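Local coordinates for Lem22 (Legionella pneumophila subsp. pneumophila ATCC 43290, PDB 5WD9), which is a Legionella effector of undetermined biochemical activity, a small all-helical protein that may act by binding other proteins, at residues 71-74 with 75-79; 29-32 with 33-37; 38-41 with 42-46; 9-12 with 13-17. All coordinates share one frame; numbering follows the deposited sequence. Where two conformers were deposited one is given.

Contact 1: residues 71-74 with 75-79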
loop_
_atom_site.group_PDB
_atom_site.type_symbol
_atom_site.label_atom_id
_atom_site.label_comp_id
_atom_site.label_asym_id
_atom_site.label_seq_id
_atom_site.Cartn_x
_atom_site.Cartn_y
_atom_site.Cartn_z
ATOM N N TYR A 71 1.793 -4.235 -1.418
ATOM C CA TYR A 71 0.721 -4.647 -0.520
ATOM C C TYR A 71 1.181 -5.767 0.398
ATOM O O TYR A 71 0.933 -5.735 1.610
ATOM C CB TYR A 71 -0.491 -5.062 -1.352
ATOM C CG TYR A 71 -1.614 -5.687 -0.575
ATOM C CD1 TYR A 71 -2.371 -4.947 0.327
ATOM C CD2 TYR A 71 -1.922 -7.024 -0.737
ATOM C CE1 TYR A 71 -3.400 -5.530 1.040
ATOM C CE2 TYR A 71 -2.950 -7.610 -0.037
ATOM C CZ TYR A 71 -3.678 -6.857 0.849
ATOM O OH TYR A 71 -4.691 -7.480 1.546
ATOM N N GLU A 72 1.848 -6.782 -0.163
ATOM C CA GLU A 72 2.314 -7.897 0.652
ATOM C C GLU A 72 3.341 -7.439 1.673
ATOM O O GLU A 72 3.303 -7.855 2.833
ATOM C CB GLU A 72 2.904 -8.986 -0.247
ATOM C CG GLU A 72 1.860 -9.715 -1.065
ATOM C CD GLU A 72 1.035 -10.658 -0.220
ATOM O OE1 GLU A 72 1.546 -11.132 0.818
ATOM O OE2 GLU A 72 -0.126 -10.925 -0.590
ATOM N N GLU A 73 4.259 -6.558 1.269
ATOM C CA GLU A 73 5.227 -6.034 2.224
ATOM C C GLU A 73 4.518 -5.253 3.328
ATOM O O GLU A 73 4.854 -5.377 4.515
ATOM C CB GLU A 73 6.221 -5.135 1.493
ATOM C CG GLU A 73 7.291 -4.574 2.429
ATOM C CD GLU A 73 8.236 -3.606 1.752
ATOM O OE1 GLU A 73 7.934 -3.128 0.643
ATOM O OE2 GLU A 73 9.289 -3.317 2.361
ATOM N N MET A 74 3.539 -4.435 2.944
ATOM C CA MET A 74 2.786 -3.655 3.921
ATOM C C MET A 74 2.096 -4.555 4.933
ATOM O O MET A 74 2.088 -4.258 6.133
ATOM C CB MET A 74 1.757 -2.787 3.196
ATOM C CG MET A 74 0.882 -1.942 4.116
ATOM S SD MET A 74 -0.609 -2.776 4.697
ATOM C CE MET A 74 -1.469 -3.034 3.140
ATOM N N LEU A 75 1.500 -5.660 4.468
ATOM C CA LEU A 75 0.800 -6.554 5.385
ATOM C C LEU A 75 1.742 -7.075 6.457
ATOM O O LEU A 75 1.393 -7.098 7.642
ATOM C CB LEU A 75 0.182 -7.718 4.616
ATOM C CG LEU A 75 -1.042 -7.464 3.751
ATOM C CD1 LEU A 75 -1.462 -8.792 3.147
ATOM C CD2 LEU A 75 -2.153 -6.815 4.551
ATOM N N GLU A 76 2.954 -7.472 6.068
ATOM C CA GLU A 76 3.872 -7.983 7.074
ATOM C C GLU A 76 4.373 -6.881 7.996
ATOM O O GLU A 76 4.444 -7.081 9.211
ATOM C CB GLU A 76 5.036 -8.744 6.455
ATOM C CG GLU A 76 5.947 -9.261 7.549
ATOM C CD GLU A 76 6.820 -10.403 7.115
ATOM O OE1 GLU A 76 6.906 -10.652 5.896
ATOM O OE2 GLU A 76 7.413 -11.052 8.002
ATOM N N LEU A 77 4.721 -5.711 7.456
ATOM C CA LEU A 77 5.185 -4.636 8.323
ATOM C C LEU A 77 4.095 -4.183 9.282
ATOM O O LEU A 77 4.366 -3.913 10.458
ATOM C CB LEU A 77 5.664 -3.445 7.501
ATOM C CG LEU A 77 6.873 -3.693 6.605
ATOM C CD1 LEU A 77 7.030 -2.537 5.637
ATOM C CD2 LEU A 77 8.127 -3.842 7.426
ATOM N N LYS A 78 2.858 -4.060 8.787
ATOM C CA LYS A 78 1.747 -3.622 9.624
ATOM C C LYS A 78 1.491 -4.617 10.737
ATOM O O LYS A 78 1.246 -4.231 11.883
ATOM C CB LYS A 78 0.503 -3.437 8.755
ATOM C CG LYS A 78 -0.651 -2.733 9.452
ATOM C CD LYS A 78 -1.773 -2.413 8.464
ATOM C CE LYS A 78 -2.360 -3.682 7.865
ATOM N NZ LYS A 78 -3.326 -4.320 8.810
ATOM N N ASP A 79 1.556 -5.907 10.418
ATOM C CA ASP A 79 1.314 -6.916 11.432
ATOM C C ASP A 79 2.386 -6.858 12.509
ATOM O O ASP A 79 2.083 -6.906 13.704
ATOM C CB ASP A 79 1.300 -8.280 10.756
ATOM C CG ASP A 79 0.955 -9.386 11.694
ATOM O OD1 ASP A 79 -0.205 -9.398 12.161
ATOM O OD2 ASP A 79 1.815 -10.257 11.922
#
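Lys-78 N donates to Met-74 O over 2.8 Å, the shortest of four i to i+4 backbone bonds joining 71-74 to 75-79. Leu-75 N reaches Tyr-71 O at 2.9 Å. The bond from Leu-77 N to Glu-73 O is the straightest, at 171°, while Glu-76 N to Glu-72 O is stretched to 3.3 Å. The carboxylates in the first segment look elsewhere for partners: Glu-72 forms a salt bridge with Arg-68 one turn back, and Glu-73 forms one with Lys-23, which ties helix 58-87 to helix 4-24 in what is a three-helix up-down-up bundle. Met-74 and Leu-77 both touch Ile-19 of helix 4-24, and Lys-78 rests on Glu-36 and His-39 of helix 28-52. Within the turn itself, Leu-75 lies over one face of the Tyr-71 ring. Its CD1 stands 4.1 Å from the ring centroid, 30° off the normal, an off-centre CH-pi contact, and CG of the leucine lies above the plane, offset toward the rim. Tyr-71 chi1 of 172° holds the ring beside its own carbonyl carbon, from where it can lean onto the residue one turn ahead; the ring also stacks with His-42. Met-74 and Lys-78 run side by side, SD of Met-74 coming within 3.7 Å of CE of Lys-78; Met-74 was modelled in two conformers, and this touch describes one of them. Glu-73 and Leu-77 likewise point the same way, and CG of Glu-73 meets CD1 of Leu-77 at 3.8 Å.

Contact 2: residues 29-32 with 33-37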
loop_
_atom_site.group_PDB
_atom_site.type_symbol
_atom_site.label_atom_id
_atom_site.label_comp_id
_atom_site.label_asym_id
_atom_site.label_seq_id
_atom_site.Cartn_x
_atom_site.Cartn_y
_atom_site.Cartn_z
ATOM N N THR A 29 3.988 4.189 16.942
ATOM C CA THR A 29 2.799 4.948 16.577
ATOM C C THR A 29 2.974 5.614 15.218
ATOM O O THR A 29 2.072 5.570 14.373
ATOM C CB THR A 29 2.509 5.993 17.660
ATOM O OG1 THR A 29 2.117 5.331 18.868
ATOM C CG2 THR A 29 1.406 6.944 17.222
ATOM N N ALA A 30 4.137 6.212 14.977
ATOM C CA ALA A 30 4.363 6.889 13.708
ATOM C C ALA A 30 4.479 5.883 12.575
ATOM O O ALA A 30 3.970 6.109 11.472
ATOM C CB ALA A 30 5.625 7.745 13.797
ATOM N N GLN A 31 5.152 4.760 12.834
ATOM C CA GLN A 31 5.249 3.716 11.830
ATOM C C GLN A 31 3.870 3.214 11.453
ATOM O O GLN A 31 3.558 3.059 10.269
ATOM C CB GLN A 31 6.080 2.568 12.395
ATOM C CG GLN A 31 6.293 1.453 11.409
ATOM C CD GLN A 31 7.054 0.288 11.990
ATOM O OE1 GLN A 31 7.461 0.309 13.155
ATOM N NE2 GLN A 31 7.252 -0.748 11.177
ATOM N N LEU A 32 3.020 2.986 12.458
ATOM C CA LEU A 32 1.685 2.478 12.193
ATOM C C LEU A 32 0.876 3.449 11.356
ATOM O O LEU A 32 0.146 3.026 10.458
ATOM C CB LEU A 32 0.951 2.160 13.494
ATOM C CG LEU A 32 -0.410 1.486 13.265
ATOM C CD1 LEU A 32 -0.282 0.180 12.482
ATOM C CD2 LEU A 32 -1.135 1.267 14.590
ATOM N N LYS A 33 1.005 4.752 11.611
ATOM C CA LYS A 33 0.221 5.704 10.843
ATOM C C LYS A 33 0.589 5.644 9.365
ATOM O O LYS A 33 -0.294 5.655 8.505
ATOM C CB LYS A 33 0.415 7.115 11.391
ATOM C CG LYS A 33 -0.462 8.140 10.692
ATOM C CD LYS A 33 -1.880 8.135 11.263
ATOM C CE LYS A 33 -2.935 7.981 10.164
ATOM N NZ LYS A 33 -2.858 6.665 9.459
ATOM N N PHE A 34 1.881 5.558 9.043
ATOM C CA PHE A 34 2.286 5.474 7.640
ATOM C C PHE A 34 1.804 4.174 7.007
ATOM O O PHE A 34 1.325 4.169 5.862
ATOM C CB PHE A 34 3.807 5.583 7.522
ATOM C CG PHE A 34 4.341 6.954 7.800
ATOM C CD1 PHE A 34 3.932 8.042 7.036
ATOM C CD2 PHE A 34 5.253 7.165 8.825
ATOM C CE1 PHE A 34 4.417 9.308 7.285
ATOM C CE2 PHE A 34 5.746 8.432 9.074
ATOM C CZ PHE A 34 5.329 9.500 8.299
ATOM N N LEU A 35 1.935 3.059 7.729
ATOM C CA LEU A 35 1.493 1.779 7.190
ATOM C C LEU A 35 -0.014 1.751 7.000
ATOM O O LEU A 35 -0.510 1.219 5.998
ATOM C CB LEU A 35 1.963 0.646 8.104
ATOM C CG LEU A 35 3.488 0.484 8.136
ATOM C CD1 LEU A 35 3.871 -0.500 9.231
ATOM C CD2 LEU A 35 4.014 0.015 6.793
ATOM N N GLU A 36 -0.762 2.326 7.944
ATOM C CA GLU A 36 -2.209 2.370 7.791
ATOM C C GLU A 36 -2.607 3.273 6.641
ATOM O O GLU A 36 -3.603 2.998 5.969
ATOM C CB GLU A 36 -2.882 2.783 9.099
ATOM C CG GLU A 36 -2.935 1.652 10.141
ATOM C CD GLU A 36 -3.742 0.411 9.716
ATOM O OE1 GLU A 36 -4.384 0.401 8.638
ATOM O OE2 GLU A 36 -3.728 -0.583 10.475
ATOM N N ASN A 37 -1.856 4.347 6.391
ATOM C CA ASN A 37 -2.130 5.173 5.216
ATOM C C ASN A 37 -1.975 4.360 3.943
ATOM O O ASN A 37 -2.828 4.422 3.054
ATOM C CB ASN A 37 -1.178 6.362 5.161
ATOM C CG ASN A 37 -1.512 7.436 6.149
ATOM O OD1 ASN A 37 -2.609 7.494 6.714
ATOM N ND2 ASN A 37 -0.547 8.303 6.374
#
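Leu-32 and Glu-36 lie alongside each other and point the same way, CD1 of Leu-32 resting 3.8 Å from CG of Glu-36. The pairing is one of methyl against methylene, since the glutamate chain bends at chi2 (-62°) and its carboxylate forms a salt bridge with Arg-82. One residue earlier, Gln-31 and Leu-35 also lie side by side. There the extended glutamine presents CG to CD1 of Leu-35 at 3.8 Å, and its NE2 comes almost as near to the same methyl. Phe-34 approaches differently: with its CG beside its own backbone N (chi1 -72°), the ring swings back over the preceding turn and sets CD2 3.1 Å from Ala-30 O, which meets the ring obliquely. That carbonyl also accepts the rather long bond from Phe-34 N, at 3.3 Å. These orientations sort the side chains of helix 28-52 between its neighbours in the three-helix bundle. Leu-32 packs on Cys-81 and Ile-85 of helix 58-87, whereas Phe-34 lies against Gln-18 and Lys-21 of helix 4-24. Glu-36 N to Leu-32 O is the shortest backbone bond between the two halves, 2.8 Å, and Leu-35 N to Gln-31 O follows at 3.0 Å. On the exposed flank Lys-33 curls along its own turn, and NZ donates to Asn-37 OD1 over 2.9 Å from 57° out of the amide plane. The ND2 of that same amide bonds to Gln-18.

Contact 3: residues 38-41 with 42-46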
loop_
_atom_site.group_PDB
_atom_site.type_symbol
_atom_site.label_atom_id
_atom_site.label_comp_id
_atom_site.label_asym_id
_atom_site.label_seq_id
_atom_site.Cartn_x
_atom_site.Cartn_y
_atom_site.Cartn_z
ATOM N N ALA A 38 -0.885 3.596 3.835
ATOM C CA ALA A 38 -0.712 2.718 2.679
ATOM C C ALA A 38 -1.872 1.745 2.572
ATOM O O ALA A 38 -2.390 1.494 1.478
ATOM C CB ALA A 38 0.603 1.946 2.787
ATOM N N HIS A 39 -2.312 1.203 3.699
ATOM C CA HIS A 39 -3.410 0.251 3.703
ATOM C C HIS A 39 -4.699 0.896 3.215
ATOM O O HIS A 39 -5.413 0.332 2.370
ATOM C CB HIS A 39 -3.590 -0.289 5.123
ATOM C CG HIS A 39 -4.578 -1.402 5.217
ATOM N ND1 HIS A 39 -5.939 -1.199 5.183
ATOM C CD2 HIS A 39 -4.398 -2.742 5.301
ATOM C CE1 HIS A 39 -6.557 -2.368 5.265
ATOM N NE2 HIS A 39 -5.642 -3.318 5.335
ATOM N N THR A 40 -5.037 2.060 3.780
ATOM C CA THR A 40 -6.262 2.750 3.413
ATOM C C THR A 40 -6.275 3.053 1.928
ATOM O O THR A 40 -7.274 2.821 1.237
ATOM C CB THR A 40 -6.370 4.050 4.201
ATOM O OG1 THR A 40 -6.398 3.734 5.601
ATOM C CG2 THR A 40 -7.640 4.812 3.813
ATOM N N GLU A 41 -5.182 3.611 1.415
ATOM C CA GLU A 41 -5.171 4.025 0.029
ATOM C C GLU A 41 -5.300 2.824 -0.888
ATOM O O GLU A 41 -6.036 2.864 -1.874
ATOM C CB GLU A 41 -3.893 4.796 -0.263
ATOM C CG GLU A 41 -4.006 5.724 -1.457
ATOM C CD GLU A 41 -4.997 6.863 -1.284
ATOM O OE1 GLU A 41 -5.470 7.096 -0.151
ATOM O OE2 GLU A 41 -5.318 7.514 -2.282
ATOM N N HIS A 42 -4.616 1.733 -0.557
ATOM C CA HIS A 42 -4.741 0.512 -1.338
ATOM C C HIS A 42 -6.179 -0.004 -1.326
ATOM O O HIS A 42 -6.727 -0.380 -2.371
ATOM C CB HIS A 42 -3.748 -0.527 -0.808
ATOM C CG HIS A 42 -3.804 -1.833 -1.532
ATOM N ND1 HIS A 42 -4.666 -2.848 -1.174
ATOM C CD2 HIS A 42 -3.102 -2.292 -2.597
ATOM C CE1 HIS A 42 -4.488 -3.879 -1.982
ATOM N NE2 HIS A 42 -3.539 -3.567 -2.849
ATOM N N PHE A 43 -6.812 -0.027 -0.154
ATOM C CA PHE A 43 -8.168 -0.548 -0.082
ATOM C C PHE A 43 -9.119 0.290 -0.918
ATOM O O PHE A 43 -9.927 -0.244 -1.690
ATOM C CB PHE A 43 -8.648 -0.611 1.364
ATOM C CG PHE A 43 -10.074 -1.030 1.476
ATOM C CD1 PHE A 43 -10.428 -2.356 1.295
ATOM C CD2 PHE A 43 -11.072 -0.100 1.685
ATOM C CE1 PHE A 43 -11.748 -2.750 1.372
ATOM C CE2 PHE A 43 -12.402 -0.494 1.760
ATOM C CZ PHE A 43 -12.733 -1.818 1.608
ATOM N N VAL A 44 -9.042 1.610 -0.775
ATOM C CA VAL A 44 -9.953 2.483 -1.509
ATOM C C VAL A 44 -9.718 2.361 -3.012
ATOM O O VAL A 44 -10.649 2.147 -3.799
ATOM C CB VAL A 44 -9.799 3.933 -1.017
ATOM C CG1 VAL A 44 -10.574 4.891 -1.922
ATOM C CG2 VAL A 44 -10.236 4.061 0.444
ATOM N N LYS A 45 -8.471 2.472 -3.435
ATOM C CA LYS A 45 -8.183 2.562 -4.865
ATOM C C LYS A 45 -8.304 1.215 -5.566
ATOM O O LYS A 45 -8.757 1.149 -6.711
ATOM C CB LYS A 45 -6.795 3.165 -5.087
ATOM C CG LYS A 45 -6.679 4.627 -4.663
ATOM C CD LYS A 45 -7.556 5.540 -5.493
ATOM C CE LYS A 45 -7.485 6.955 -4.950
ATOM N NZ LYS A 45 -8.201 7.870 -5.872
ATOM N N MET A 46 -7.889 0.131 -4.920
ATOM C CA MET A 46 -8.048 -1.165 -5.575
ATOM C C MET A 46 -9.503 -1.598 -5.614
ATOM O O MET A 46 -9.912 -2.289 -6.555
ATOM C CB MET A 46 -7.160 -2.211 -4.911
ATOM C CG MET A 46 -5.677 -1.890 -5.014
ATOM S SD MET A 46 -5.053 -1.749 -6.714
ATOM C CE MET A 46 -5.226 -3.445 -7.264
HETATM O O HOH W 1 -5.027 -2.318 1.669
#
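His-39 O has two donors: Phe-43 N, 2.9 Å away in the regular helical bond, and a water that donates to it over 2.8 Å. The same water is hydrogen-bonded to His-42 ND1 at 2.9 Å, so it links a backbone carbonyl to the imidazole three residues later. The water also lies 3.6 Å above the plane of the His-39 ring, over its centre, and is thus held between the two histidines. Val-44 N gives Thr-40 O a nearly straight bond (170°), and that carbonyl is further approached by Val-44 CG2 at 3.3 Å. The hydroxyl of Thr-40 turns back to Glu-36 O, a second use of a main-chain acceptor in the preceding turn. Glu-41 and Lys-45 run side by side without pairing their charges. The glutamate chain bends at chi2 (65°), which lays its carboxylate beside the lysine chain. OE2 of Glu-41 meets CE of Lys-45 at 3.5 Å, but its distance to Lys-45 NZ is 4.6 Å, and the ammonium instead forms a salt bridge with Glu-7. The opposite charge nearby may still contribute a modest long-range attraction. Within the second segment Met-46 CG sits 3.4 Å above one face of the His-42 ring, toward its rim. This turn of helix 28-52 packs against both other helices of the bundle: Glu-41 and Met-46 touch Leu-11 of helix 4-24, while Ala-38 touches Met-74 and His-42 touches Ile-67, both of helix 58-87.

Contact 4: residues 9-12 with 13-17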
loop_
_atom_site.group_PDB
_atom_site.type_symbol
_atom_site.label_atom_id
_atom_site.label_comp_id
_atom_site.label_asym_id
_atom_site.label_seq_id
_atom_site.Cartn_x
_atom_site.Cartn_y
_atom_site.Cartn_z
ATOM N N THR A 9 -0.695 4.579 -10.947
ATOM C CA THR A 9 0.614 5.206 -10.808
ATOM C C THR A 9 0.714 5.932 -9.474
ATOM O O THR A 9 1.679 5.759 -8.725
ATOM C CB THR A 9 0.846 6.173 -11.968
ATOM O OG1 THR A 9 0.862 5.429 -13.192
ATOM C CG2 THR A 9 2.178 6.892 -11.819
ATOM N N ARG A 10 -0.304 6.724 -9.149
ATOM C CA ARG A 10 -0.307 7.430 -7.876
ATOM C C ARG A 10 -0.310 6.461 -6.710
ATOM O O ARG A 10 0.404 6.677 -5.728
ATOM C CB ARG A 10 -1.512 8.367 -7.779
ATOM C CG ARG A 10 -1.315 9.701 -8.496
ATOM C CD ARG A 10 -2.541 10.641 -8.369
ATOM N NE ARG A 10 -3.138 10.590 -7.040
ATOM C CZ ARG A 10 -4.423 10.800 -6.784
ATOM N NH1 ARG A 10 -5.276 11.093 -7.759
ATOM N NH2 ARG A 10 -4.862 10.690 -5.549
ATOM N N LEU A 11 -1.102 5.385 -6.791
ATOM C CA LEU A 11 -1.207 4.457 -5.672
ATOM C C LEU A 11 0.121 3.756 -5.436
ATOM O O LEU A 11 0.571 3.628 -4.288
ATOM C CB LEU A 11 -2.310 3.428 -5.913
ATOM C CG LEU A 11 -2.358 2.320 -4.853
ATOM C CD1 LEU A 11 -2.727 2.863 -3.493
ATOM C CD2 LEU A 11 -3.307 1.216 -5.282
ATOM N N LYS A 12 0.752 3.276 -6.508
ATOM C CA LYS A 12 2.022 2.587 -6.362
ATOM C C LYS A 12 3.017 3.476 -5.640
ATOM O O LYS A 12 3.663 3.066 -4.665
ATOM C CB LYS A 12 2.540 2.191 -7.748
ATOM C CG LYS A 12 3.768 1.296 -7.740
ATOM C CD LYS A 12 5.068 2.075 -7.715
ATOM C CE LYS A 12 6.255 1.140 -7.948
ATOM N NZ LYS A 12 7.556 1.829 -7.771
ATOM N N GLU A 13 3.140 4.713 -6.099
ATOM C CA GLU A 13 4.144 5.586 -5.523
ATOM C C GLU A 13 3.745 6.063 -4.137
ATOM O O GLU A 13 4.617 6.243 -3.284
ATOM C CB GLU A 13 4.450 6.726 -6.477
ATOM C CG GLU A 13 5.033 6.193 -7.763
ATOM C CD GLU A 13 5.543 7.268 -8.673
ATOM O OE1 GLU A 13 5.627 8.439 -8.243
ATOM O OE2 GLU A 13 5.871 6.920 -9.825
ATOM N N TYR A 14 2.443 6.231 -3.889
ATOM C CA TYR A 14 1.966 6.569 -2.550
ATOM C C TYR A 14 2.343 5.475 -1.558
ATOM O O TYR A 14 2.884 5.751 -0.487
ATOM C CB TYR A 14 0.448 6.757 -2.601
ATOM C CG TYR A 14 -0.178 7.106 -1.274
ATOM C CD1 TYR A 14 -0.444 8.420 -0.948
ATOM C CD2 TYR A 14 -0.523 6.124 -0.351
ATOM C CE1 TYR A 14 -1.027 8.747 0.259
ATOM C CE2 TYR A 14 -1.099 6.453 0.857
ATOM C CZ TYR A 14 -1.350 7.755 1.143
ATOM O OH TYR A 14 -1.921 8.085 2.364
ATOM N N MET A 15 2.076 4.222 -1.915
ATOM C CA MET A 15 2.390 3.117 -1.015
ATOM C C MET A 15 3.885 3.004 -0.782
ATOM O O MET A 15 4.327 2.795 0.351
ATOM C CB MET A 15 1.850 1.806 -1.576
ATOM C CG MET A 15 0.332 1.713 -1.574
ATOM S SD MET A 15 -0.250 0.142 -2.251
ATOM C CE MET A 15 0.021 -0.937 -0.837
ATOM N N GLU A 16 4.683 3.130 -1.847
ATOM C CA GLU A 16 6.129 3.045 -1.688
ATOM C C GLU A 16 6.631 4.143 -0.761
ATOM O O GLU A 16 7.463 3.892 0.120
ATOM C CB GLU A 16 6.808 3.123 -3.055
ATOM C CG GLU A 16 8.305 2.885 -3.011
ATOM C CD GLU A 16 8.872 2.531 -4.368
ATOM O OE1 GLU A 16 8.146 1.909 -5.178
ATOM O OE2 GLU A 16 10.042 2.884 -4.626
ATOM N N ASP A 17 6.108 5.358 -0.926
ATOM C CA ASP A 17 6.498 6.487 -0.091
ATOM C C ASP A 17 6.131 6.246 1.366
ATOM O O ASP A 17 6.937 6.487 2.266
ATOM C CB ASP A 17 5.801 7.743 -0.613
ATOM C CG ASP A 17 6.092 8.957 0.214
ATOM O OD1 ASP A 17 7.169 9.545 0.011
ATOM O OD2 ASP A 17 5.251 9.330 1.062
#
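Leu-11 and Met-15 make the tight part of this turn, both of them buried: CD1 of the leucine meets CG of Met-15 at 3.8 Å and its SD at 3.9 Å, the two chains crossing at an angle rather than running together. The methionine CG stands beside its own backbone N (chi1 -69°), which turns it back toward the leucine and brings it within 3.3 Å of Leu-11 O. That carbonyl also receives Met-15 N in a bond of 169°. On the neighbouring face Tyr-14 CB presses on Arg-10 O at 3.1 Å, while its ring heads away from the first segment. The other side of the turn is more exposed and polar. Lys-12 and Glu-16 lie alongside each other, and NZ of Lys-12 forms a salt bridge to OE1 of Glu-16 at 2.7 Å, meeting the oxygen on its syn side but 24° out of the carboxylate plane. Glu-16 is exposed and was modelled in two conformers, so the bridge holds for the conformer given and may be absent in the other. The loose pair is Thr-9 and Glu-13, where CG2 of Thr-9 comes no nearer than 4.2 Å to OE2 of Glu-13; the threonine hydroxyl bonds instead to Val-5 O. In the bundle this turn of helix 4-24 faces both other helices: Leu-11 touches Ile-67 of helix 58-87, Lys-12 touches Glu-66 and Ile-67 there, and Tyr-14 rests on Asn-37 and Glu-41 of helix 28-52.

Overall arrangement
Along the chain the order is contact 4 on helix 4-24, contacts 2 and 3 in direct succession on helix 28-52, and contact 1 on helix 58-87, so each helix of the bundle is sampled. Contacts 3 and 4, centres about 10 Å apart, touch where Glu-41 CB lies 3.4 Å from Tyr-14 CE2; contacts 1 and 2, about 11 Å apart between centres, touch at Lys-78 CD and Glu-36 OE2, 3.3 Å. Contact 3 also touches contact 1, and contacts 1 and 4 meet through Tyr-71 N and Met-15 CE, so all three helices meet one another. They form a single three-helix bundle; a role of its outer surface in protein binding remains an inference.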